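Local coordinates for putative lipoprotein (Clostridium difficile, PDB 4EXR) that is of unknown function but, as a putative lipoprotein with two PepSY (YPEB) domains, may act at the cell surface, and binds a sodium ion in the crystal, at residues D47-L53 with T65-D70; I122-Q127 with Y156-V160. All blocks are in the same frame, centred on the assembly; numbering follows the deposited sequence.

Interaction 1 (D47-L53 with T65-D70). With NA (sodium ion), chain B.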
ATOM      1  N   ASP A  47      -8.401   3.345  17.219  1.00 30.23           N
ATOM      2  CA  ASP A  47      -9.735   3.889  16.937  1.00 31.44           C
ATOM      3  C   ASP A  47     -10.393   3.262  15.703  1.00 32.46           C
ATOM      4  O   ASP A  47     -11.508   3.627  15.322  1.00 34.29           O
ATOM      5  CB  ASP A  47      -9.674   5.414  16.787  1.00 41.75           C
ATOM      6  CG  ASP A  47     -11.050   6.062  16.847  1.00 60.97           C
ATOM      7  OD1 ASP A  47     -11.920   5.547  17.590  1.00 54.45           O
ATOM      8  OD2 ASP A  47     -11.265   7.072  16.143  1.00 72.21           O
ATOM      9  N   ALA A  48      -9.710   2.304  15.084  1.00 24.60           N
ATOM     10  CA  ALA A  48     -10.218   1.715  13.847  1.00 26.48           C
ATOM     11  C   ALA A  48     -11.160   0.536  14.120  1.00 33.21           C
ATOM     12  O   ALA A  48     -10.994  -0.185  15.105  1.00 36.87           O
ATOM     13  CB  ALA A  48      -9.048   1.253  12.966  1.00 24.18           C
ATOM     14  N   ASP A  49     -12.130   0.338  13.231  1.00 25.98           N
ATOM     15  CA  ASP A  49     -12.985  -0.844  13.258  1.00 23.99           C
ATOM     16  C   ASP A  49     -12.547  -1.809  12.173  1.00 23.53           C
ATOM     17  O   ASP A  49     -12.338  -1.403  11.039  1.00 21.46           O
ATOM     18  CB  ASP A  49     -14.438  -0.474  12.987  1.00 25.38           C
ATOM     19  CG  ASP A  49     -15.022   0.407  14.067  1.00 42.53           C
ATOM     20  OD1 ASP A  49     -14.776   0.133  15.263  1.00 39.61           O
ATOM     21  OD2 ASP A  49     -15.712   1.383  13.711  1.00 41.26           O
ATOM     22  N   ILE A  50     -12.439  -3.090  12.504  1.00 20.90           N
ATOM     23  CA  ILE A  50     -12.050  -4.079  11.505  1.00 20.70           C
ATOM     24  C   ILE A  50     -13.208  -4.371  10.567  1.00 23.22           C
ATOM     25  O   ILE A  50     -14.330  -4.637  11.012  1.00 22.27           O
ATOM     26  CB  ILE A  50     -11.577  -5.393  12.172  1.00 22.67           C
ATOM     27  CG1 ILE A  50     -10.271  -5.131  12.932  1.00 25.93           C
ATOM     28  CG2 ILE A  50     -11.412  -6.499  11.120  1.00 19.06           C
ATOM     29  CD1 ILE A  50      -9.731  -6.359  13.697  1.00 23.69           C
ATOM     30  N   VAL A  51     -12.937  -4.317   9.269  1.00 20.07           N
ATOM     31  CA  VAL A  51     -13.979  -4.536   8.272  1.00 21.38           C
ATOM     32  C   VAL A  51     -13.749  -5.802   7.433  1.00 23.42           C
ATOM     33  O   VAL A  51     -14.661  -6.288   6.788  1.00 21.85           O
ATOM     34  CB  VAL A  51     -14.174  -3.283   7.339  1.00 22.86           C
ATOM     35  CG1 VAL A  51     -14.607  -2.055   8.157  1.00 21.02           C
ATOM     36  CG2 VAL A  51     -12.902  -2.984   6.542  1.00 23.87           C
ATOM     37  N   ASP A  52     -12.529  -6.333   7.445  1.00 22.64           N
ATOM     38  CA  ASP A  52     -12.220  -7.575   6.728  1.00 23.89           C
ATOM     39  C   ASP A  52     -11.057  -8.267   7.418  1.00 22.27           C
ATOM     40  O   ASP A  52     -10.143  -7.604   7.924  1.00 22.89           O
ATOM     41  CB  ASP A  52     -11.837  -7.324   5.251  1.00 24.46           C
ATOM     42  CG  ASP A  52     -12.998  -6.790   4.407  1.00 42.35           C
ATOM     43  OD1 ASP A  52     -13.972  -7.547   4.151  1.00 32.63           O
ATOM     44  OD2 ASP A  52     -12.913  -5.617   3.967  1.00 42.18           O
ATOM     45  N   LEU A  53     -11.094  -9.598   7.432  1.00 21.75           N
ATOM     46  CA  LEU A  53      -9.997 -10.394   7.969  1.00 21.52           C
ATOM     47  C   LEU A  53      -9.918 -11.652   7.127  1.00 21.52           C
ATOM     48  O   LEU A  53     -10.942 -12.240   6.783  1.00 23.96           O
ATOM     49  CB  LEU A  53     -10.276 -10.765   9.427  1.00 24.73           C
ATOM     50  CG  LEU A  53      -9.282 -11.733  10.084  1.00 37.88           C
ATOM     51  CD1 LEU A  53      -7.913 -11.119  10.185  1.00 43.89           C
ATOM     52  CD2 LEU A  53      -9.771 -12.141  11.460  1.00 46.39           C
ATOM     53  N   THR A  65      -4.511 -11.082   6.574  1.00 21.71           N
ATOM     54  CA  THR A  65      -4.695  -9.699   6.141  1.00 26.93           C
ATOM     55  C   THR A  65      -5.821  -9.146   6.994  1.00 27.67           C
ATOM     56  O   THR A  65      -6.887  -9.744   7.050  1.00 27.39           O
ATOM     57  CB  THR A  65      -5.052  -9.617   4.640  1.00 26.79           C
ATOM     58  OG1 THR A  65      -4.000 -10.219   3.876  1.00 28.05           O
ATOM     59  CG2 THR A  65      -5.251  -8.147   4.176  1.00 27.13           C
ATOM     60  N   VAL A  66      -5.556  -8.040   7.691  1.00 23.27           N
ATOM     61  CA  VAL A  66      -6.547  -7.407   8.551  1.00 20.70           C
ATOM     62  C   VAL A  66      -6.773  -6.010   7.996  1.00 23.16           C
ATOM     63  O   VAL A  66      -5.817  -5.257   7.798  1.00 23.75           O
ATOM     64  CB  VAL A  66      -6.053  -7.272  10.004  1.00 22.09           C
ATOM     65  CG1 VAL A  66      -7.213  -6.841  10.921  1.00 25.56           C
ATOM     66  CG2 VAL A  66      -5.432  -8.583  10.497  1.00 27.91           C
ATOM     67  N   GLU A  67      -8.031  -5.669   7.731  1.00 21.19           N
ATOM     68  CA  GLU A  67      -8.342  -4.349   7.183  1.00 24.57           C
ATOM     69  C   GLU A  67      -9.358  -3.667   8.065  1.00 21.85           C
ATOM     70  O   GLU A  67     -10.280  -4.302   8.561  1.00 22.24           O
ATOM     71  CB  GLU A  67      -8.870  -4.473   5.758  1.00 24.76           C
ATOM     72  CG  GLU A  67      -7.866  -5.200   4.837  1.00 32.46           C
ATOM     73  CD  GLU A  67      -8.423  -5.537   3.458  1.00 48.48           C
ATOM     74  OE1 GLU A  67      -8.464  -4.642   2.585  1.00 53.12           O
ATOM     75  OE2 GLU A  67      -8.800  -6.712   3.250  1.00 48.84           O
ATOM     76  N   GLY A  68      -9.174  -2.368   8.273  1.00 19.65           N
ATOM     77  CA  GLY A  68     -10.099  -1.625   9.104  1.00 19.42           C
ATOM     78  C   GLY A  68     -10.163  -0.183   8.659  1.00 23.56           C
ATOM     79  O   GLY A  68      -9.420   0.232   7.768  1.00 23.57           O
ATOM     80  N   VAL A  69     -11.044   0.575   9.290  1.00 23.06           N
ATOM     81  CA  VAL A  69     -11.241   1.973   8.941  1.00 22.58           C
ATOM     82  C   VAL A  69     -11.509   2.792  10.193  1.00 25.58           C
ATOM     83  O   VAL A  69     -12.000   2.269  11.207  1.00 23.86           O
ATOM     84  CB  VAL A  69     -12.454   2.164   7.984  1.00 20.89           C
ATOM     85  CG1 VAL A  69     -12.253   1.396   6.670  1.00 25.04           C
ATOM     86  CG2 VAL A  69     -13.771   1.745   8.666  1.00 23.20           C
ATOM     87  N   ASP A  70     -11.194   4.081  10.119  1.00 24.95           N
ATOM     88  CA  ASP A  70     -11.713   5.025  11.093  1.00 25.84           C
ATOM     89  C   ASP A  70     -12.510   6.090  10.337  1.00 30.27           C
ATOM     90  O   ASP A  70     -13.055   5.805   9.264  1.00 24.99           O
ATOM     91  CB  ASP A  70     -10.634   5.572  12.052  1.00 28.34           C
ATOM     92  CG  ASP A  70      -9.479   6.308  11.347  1.00 32.34           C
ATOM     93  OD1 ASP A  70      -9.613   6.772  10.199  1.00 30.78           O
ATOM     94  OD2 ASP A  70      -8.416   6.449  11.981  1.00 33.96           O
TER
HETATM   95 NA    NA B 301     -16.006  -6.611   4.872  1.00 37.65          NA
HETATM   96  O   HOH W   1     -15.380  -4.613   3.769  1.00 34.87           O
HETATM   97  O   HOH W   2     -17.873  -5.899   6.101  1.00 31.10           O
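Leu53 and Val66 run alongside each other in the same direction, Leu53 CD1 resting 3.6 Å from Val66 CG2. The other branch of Val66 serves the isoleucine: Ile50 CD1 comes to 3.8 Å from Val66 CG1, the two side chains crossing at a slant. With CG1 set anti to the backbone N (chi1 -170°), Val66 spreads one methyl to each of these partners. All three are buried on one face of an antiparallel pair of strands, where Ile50 faces Gly68 and their backbones come close, CA to CA 4.0 Å. Asp49, Asp52, Glu67 and Val69 occupy the other face. Between Ile50-Gly68 and Asp52-Glu67 the register slips by one residue in a classic beta bulge, in which Val51 and Asp52 share the single partner Glu67, whose O accepts from Val51 N at 2.7 Å and from Asp52 N at 3.2 Å. Both donors are tilted from the carbonyl plane, that of Asp52 more steeply (33°). Val51 CG1 touches Val69 CG2, the two side chains crossing at about a right angle; next to them Val51 O and Asp52 OD1 both bind the sodium ion, each at 2.4 Å. Asp137 and two waters complete its ligands; water 1 also donates to Asp52 OD2, tying the second carboxylate oxygen to the site. Asp52 OD2 and Glu67 OE2 stand 4.3 Å apart as like charges, a repulsion that the sodium ion would be expected to ease. At the other end, Asp47 and Asp49 form salt bridges with Arg104. The segments belong to a beta hairpin in the first PepSY-type unit, with helix 34-44 packed on the Ile50, Leu53 and Val66 face, strand 73-80 bordering 65-70, and strand 130-139 beyond Leu53.

Interaction 2 (I122-Q127 with Y156-V160)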
ATOM      1  N   ILE A 122     -17.403 -27.157   9.428  1.00 35.88           N
ATOM      2  CA  ILE A 122     -18.787 -27.043   8.983  1.00 35.89           C
ATOM      3  C   ILE A 122     -18.879 -26.947   7.455  1.00 39.02           C
ATOM      4  O   ILE A 122     -19.707 -27.611   6.822  1.00 38.03           O
ATOM      5  CB  ILE A 122     -19.489 -25.825   9.636  1.00 38.35           C
ATOM      6  CG1 ILE A 122     -19.779 -26.122  11.110  1.00 39.46           C
ATOM      7  CG2 ILE A 122     -20.780 -25.482   8.894  1.00 33.98           C
ATOM      8  CD1 ILE A 122     -20.227 -24.919  11.918  1.00 38.53           C
ATOM      9  N   ALA A 123     -18.019 -26.125   6.865  1.00 33.46           N
ATOM     10  CA  ALA A 123     -18.013 -25.945   5.412  1.00 37.49           C
ATOM     11  C   ALA A 123     -17.640 -27.236   4.683  1.00 32.99           C
ATOM     12  O   ALA A 123     -18.192 -27.553   3.625  1.00 40.31           O
ATOM     13  CB  ALA A 123     -17.060 -24.819   5.021  1.00 33.97           C
ATOM     14  N   LEU A 124     -16.697 -27.973   5.248  1.00 33.63           N
ATOM     15  CA  LEU A 124     -16.236 -29.210   4.622  1.00 38.04           C
ATOM     16  C   LEU A 124     -17.290 -30.319   4.637  1.00 44.24           C
ATOM     17  O   LEU A 124     -17.266 -31.208   3.789  1.00 44.96           O
ATOM     18  CB  LEU A 124     -14.947 -29.687   5.273  1.00 38.96           C
ATOM     19  CG  LEU A 124     -13.701 -28.978   4.757  1.00 41.45           C
ATOM     20  CD1 LEU A 124     -12.518 -29.296   5.645  1.00 43.93           C
ATOM     21  CD2 LEU A 124     -13.419 -29.377   3.312  1.00 44.26           C
ATOM     22  N   LYS A 125     -18.208 -30.261   5.601  1.00 42.57           N
ATOM     23  CA  LYS A 125     -19.307 -31.218   5.667  1.00 47.29           C
ATOM     24  C   LYS A 125     -20.391 -30.861   4.663  1.00 52.14           C
ATOM     25  O   LYS A 125     -21.229 -31.693   4.316  1.00 56.58           O
ATOM     26  CB  LYS A 125     -19.900 -31.273   7.079  1.00 53.42           C
ATOM     27  CG  LYS A 125     -18.913 -31.711   8.145  1.00 52.34           C
ATOM     28  CD  LYS A 125     -19.535 -32.713   9.098  1.00 60.37           C
ATOM     29  CE  LYS A 125     -20.696 -32.127   9.867  1.00 62.34           C
ATOM     30  NZ  LYS A 125     -21.355 -33.177  10.696  1.00 72.33           N
ATOM     31  N   GLU A 126     -20.381 -29.616   4.207  1.00 53.52           N
ATOM     32  CA  GLU A 126     -21.328 -29.162   3.195  1.00 53.74           C
ATOM     33  C   GLU A 126     -20.775 -29.440   1.798  1.00 55.47           C
ATOM     34  O   GLU A 126     -21.526 -29.673   0.845  1.00 55.18           O
ATOM     35  CB  GLU A 126     -21.602 -27.664   3.353  1.00 48.21           C
ATOM     36  CG  GLU A 126     -22.683 -27.137   2.435  1.00 58.89           C
ATOM     37  CD  GLU A 126     -24.059 -27.689   2.780  1.00 77.91           C
ATOM     38  OE1 GLU A 126     -24.274 -28.065   3.958  1.00 78.32           O
ATOM     39  OE2 GLU A 126     -24.922 -27.747   1.875  1.00 83.46           O
ATOM     40  N   GLN A 127     -19.452 -29.418   1.694  1.00 46.18           N
ATOM     41  CA  GLN A 127     -18.777 -29.513   0.411  1.00 43.30           C
ATOM     42  C   GLN A 127     -17.356 -29.990   0.641  1.00 44.46           C
ATOM     43  O   GLN A 127     -16.507 -29.211   1.079  1.00 44.77           O
ATOM     44  CB  GLN A 127     -18.757 -28.140  -0.266  1.00 45.88           C
ATOM     45  CG  GLN A 127     -17.963 -28.090  -1.563  1.00 51.98           C
ATOM     46  CD  GLN A 127     -18.472 -29.085  -2.592  1.00 62.96           C
ATOM     47  OE1 GLN A 127     -19.627 -29.019  -3.018  1.00 62.36           O
ATOM     48  NE2 GLN A 127     -17.613 -30.023  -2.989  1.00 60.01           N
ATOM     49  N   TYR A 156     -15.373 -23.434  -4.664  1.00 40.40           N
ATOM     50  CA  TYR A 156     -16.620 -23.183  -3.953  1.00 37.74           C
ATOM     51  C   TYR A 156     -16.373 -22.216  -2.812  1.00 37.07           C
ATOM     52  O   TYR A 156     -15.377 -22.333  -2.094  1.00 36.60           O
ATOM     53  CB  TYR A 156     -17.201 -24.488  -3.388  1.00 41.60           C
ATOM     54  CG  TYR A 156     -17.587 -25.506  -4.438  1.00 48.94           C
ATOM     55  CD1 TYR A 156     -16.673 -26.449  -4.886  1.00 44.94           C
ATOM     56  CD2 TYR A 156     -18.869 -25.527  -4.979  1.00 54.91           C
ATOM     57  CE1 TYR A 156     -17.017 -27.381  -5.849  1.00 55.86           C
ATOM     58  CE2 TYR A 156     -19.224 -26.458  -5.944  1.00 59.46           C
ATOM     59  CZ  TYR A 156     -18.292 -27.383  -6.375  1.00 59.15           C
ATOM     60  OH  TYR A 156     -18.631 -28.311  -7.336  1.00 62.03           O
ATOM     61  N   ASP A 157     -17.273 -21.251  -2.660  1.00 35.66           N
ATOM     62  CA  ASP A 157     -17.283 -20.393  -1.488  1.00 32.48           C
ATOM     63  C   ASP A 157     -18.466 -20.795  -0.614  1.00 35.17           C
ATOM     64  O   ASP A 157     -19.615 -20.811  -1.069  1.00 37.66           O
ATOM     65  CB  ASP A 157     -17.381 -18.918  -1.886  1.00 43.00           C
ATOM     66  CG  ASP A 157     -16.076 -18.375  -2.461  1.00 54.59           C
ATOM     67  OD1 ASP A 157     -14.992 -18.826  -2.032  1.00 48.17           O
ATOM     68  OD2 ASP A 157     -16.136 -17.489  -3.339  1.00 65.38           O
ATOM     69  N   ILE A 158     -18.172 -21.158   0.628  1.00 30.61           N
ATOM     70  CA  ILE A 158     -19.199 -21.546   1.574  1.00 31.62           C
ATOM     71  C   ILE A 158     -19.260 -20.469   2.647  1.00 28.67           C
ATOM     72  O   ILE A 158     -18.248 -20.174   3.282  1.00 30.93           O
ATOM     73  CB  ILE A 158     -18.848 -22.878   2.281  1.00 35.94           C
ATOM     74  CG1 ILE A 158     -18.372 -23.938   1.280  1.00 44.38           C
ATOM     75  CG2 ILE A 158     -20.037 -23.367   3.125  1.00 34.56           C
ATOM     76  CD1 ILE A 158     -19.440 -24.432   0.345  1.00 47.74           C
ATOM     77  N   LYS A 159     -20.436 -19.890   2.858  1.00 28.48           N
ATOM     78  CA  LYS A 159     -20.597 -18.894   3.907  1.00 31.02           C
ATOM     79  C   LYS A 159     -21.249 -19.520   5.128  1.00 31.73           C
ATOM     80  O   LYS A 159     -22.304 -20.155   5.025  1.00 33.21           O
ATOM     81  CB  LYS A 159     -21.389 -17.691   3.390  1.00 28.19           C
ATOM     82  CG  LYS A 159     -20.696 -17.031   2.206  1.00 33.44           C
ATOM     83  CD  LYS A 159     -21.421 -15.806   1.683  1.00 35.45           C
ATOM     84  CE  LYS A 159     -20.596 -15.155   0.574  1.00 40.28           C
ATOM     85  NZ  LYS A 159     -21.281 -13.990  -0.036  1.00 51.03           N
ATOM     86  N   VAL A 160     -20.589 -19.367   6.274  1.00 28.25           N
ATOM     87  CA  VAL A 160     -21.047 -19.948   7.531  1.00 26.50           C
ATOM     88  C   VAL A 160     -21.287 -18.837   8.559  1.00 29.49           C
ATOM     89  O   VAL A 160     -20.384 -18.042   8.816  1.00 28.50           O
ATOM     90  CB  VAL A 160     -19.982 -20.918   8.094  1.00 31.59           C
ATOM     91  CG1 VAL A 160     -20.416 -21.491   9.435  1.00 32.38           C
ATOM     92  CG2 VAL A 160     -19.656 -22.034   7.087  1.00 29.97           C
TER
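Gln127 first extends, CG anti to the backbone N (chi1 175°), then bends at chi2 (58°) and turns at its last torsion, bringing the amide flat over the ring of Tyr156. The amide and ring planes are only 2° apart, an amide-on-ring stack with OE1 3.8 Å above the plane, over the ring centre. NE2 lies over the CE1 side of the ring, 3.9 Å from that atom, while CG makes a CH-pi contact over the same face, 4.2 Å from the ring centroid. Further back along the same side chain, Gln127 CB touches Ile158 CD1. This is the alpha-on-beta packing of the second PepSY-type unit: the last turn of helix 116-126 lies across one face of the antiparallel sheet, presenting Ala123 to Ile158. The small Ala123 CB lets the backbones approach and sits 3.8 Å from both CB and CG2 of Ile158. Toward the helix start, the side chains of Ile122 and Val160 cross at a slant, with Ile122 CG2 4.0 Å from Val160 CG1 and close to CG2 as well. Neighbouring strands widen the apolar surface: Ile147 and Ile149 of strand 142-151 touch Ala123, and Val167 of strand 167-172 touches Ile122.

In the fold
Interaction 1 is complete before the segments of interaction 2 begin along the chain, and the two belong to successive PepSY-type units. Their centres are 25 Å apart, on opposite sides of the chain's centre, with nearest atoms about 11 Å apart. One antiparallel sheet nevertheless connects them: strands 61-69 and 49-58 of interaction 1 are followed across it by 130-139, 142-151 and then 154-161 of interaction 2. Strands 49-58 and 130-139 join the two units edge to edge, so that they form one continuous sheet, and the sodium ion, which draws ligands from both of these strands, spans the same junction.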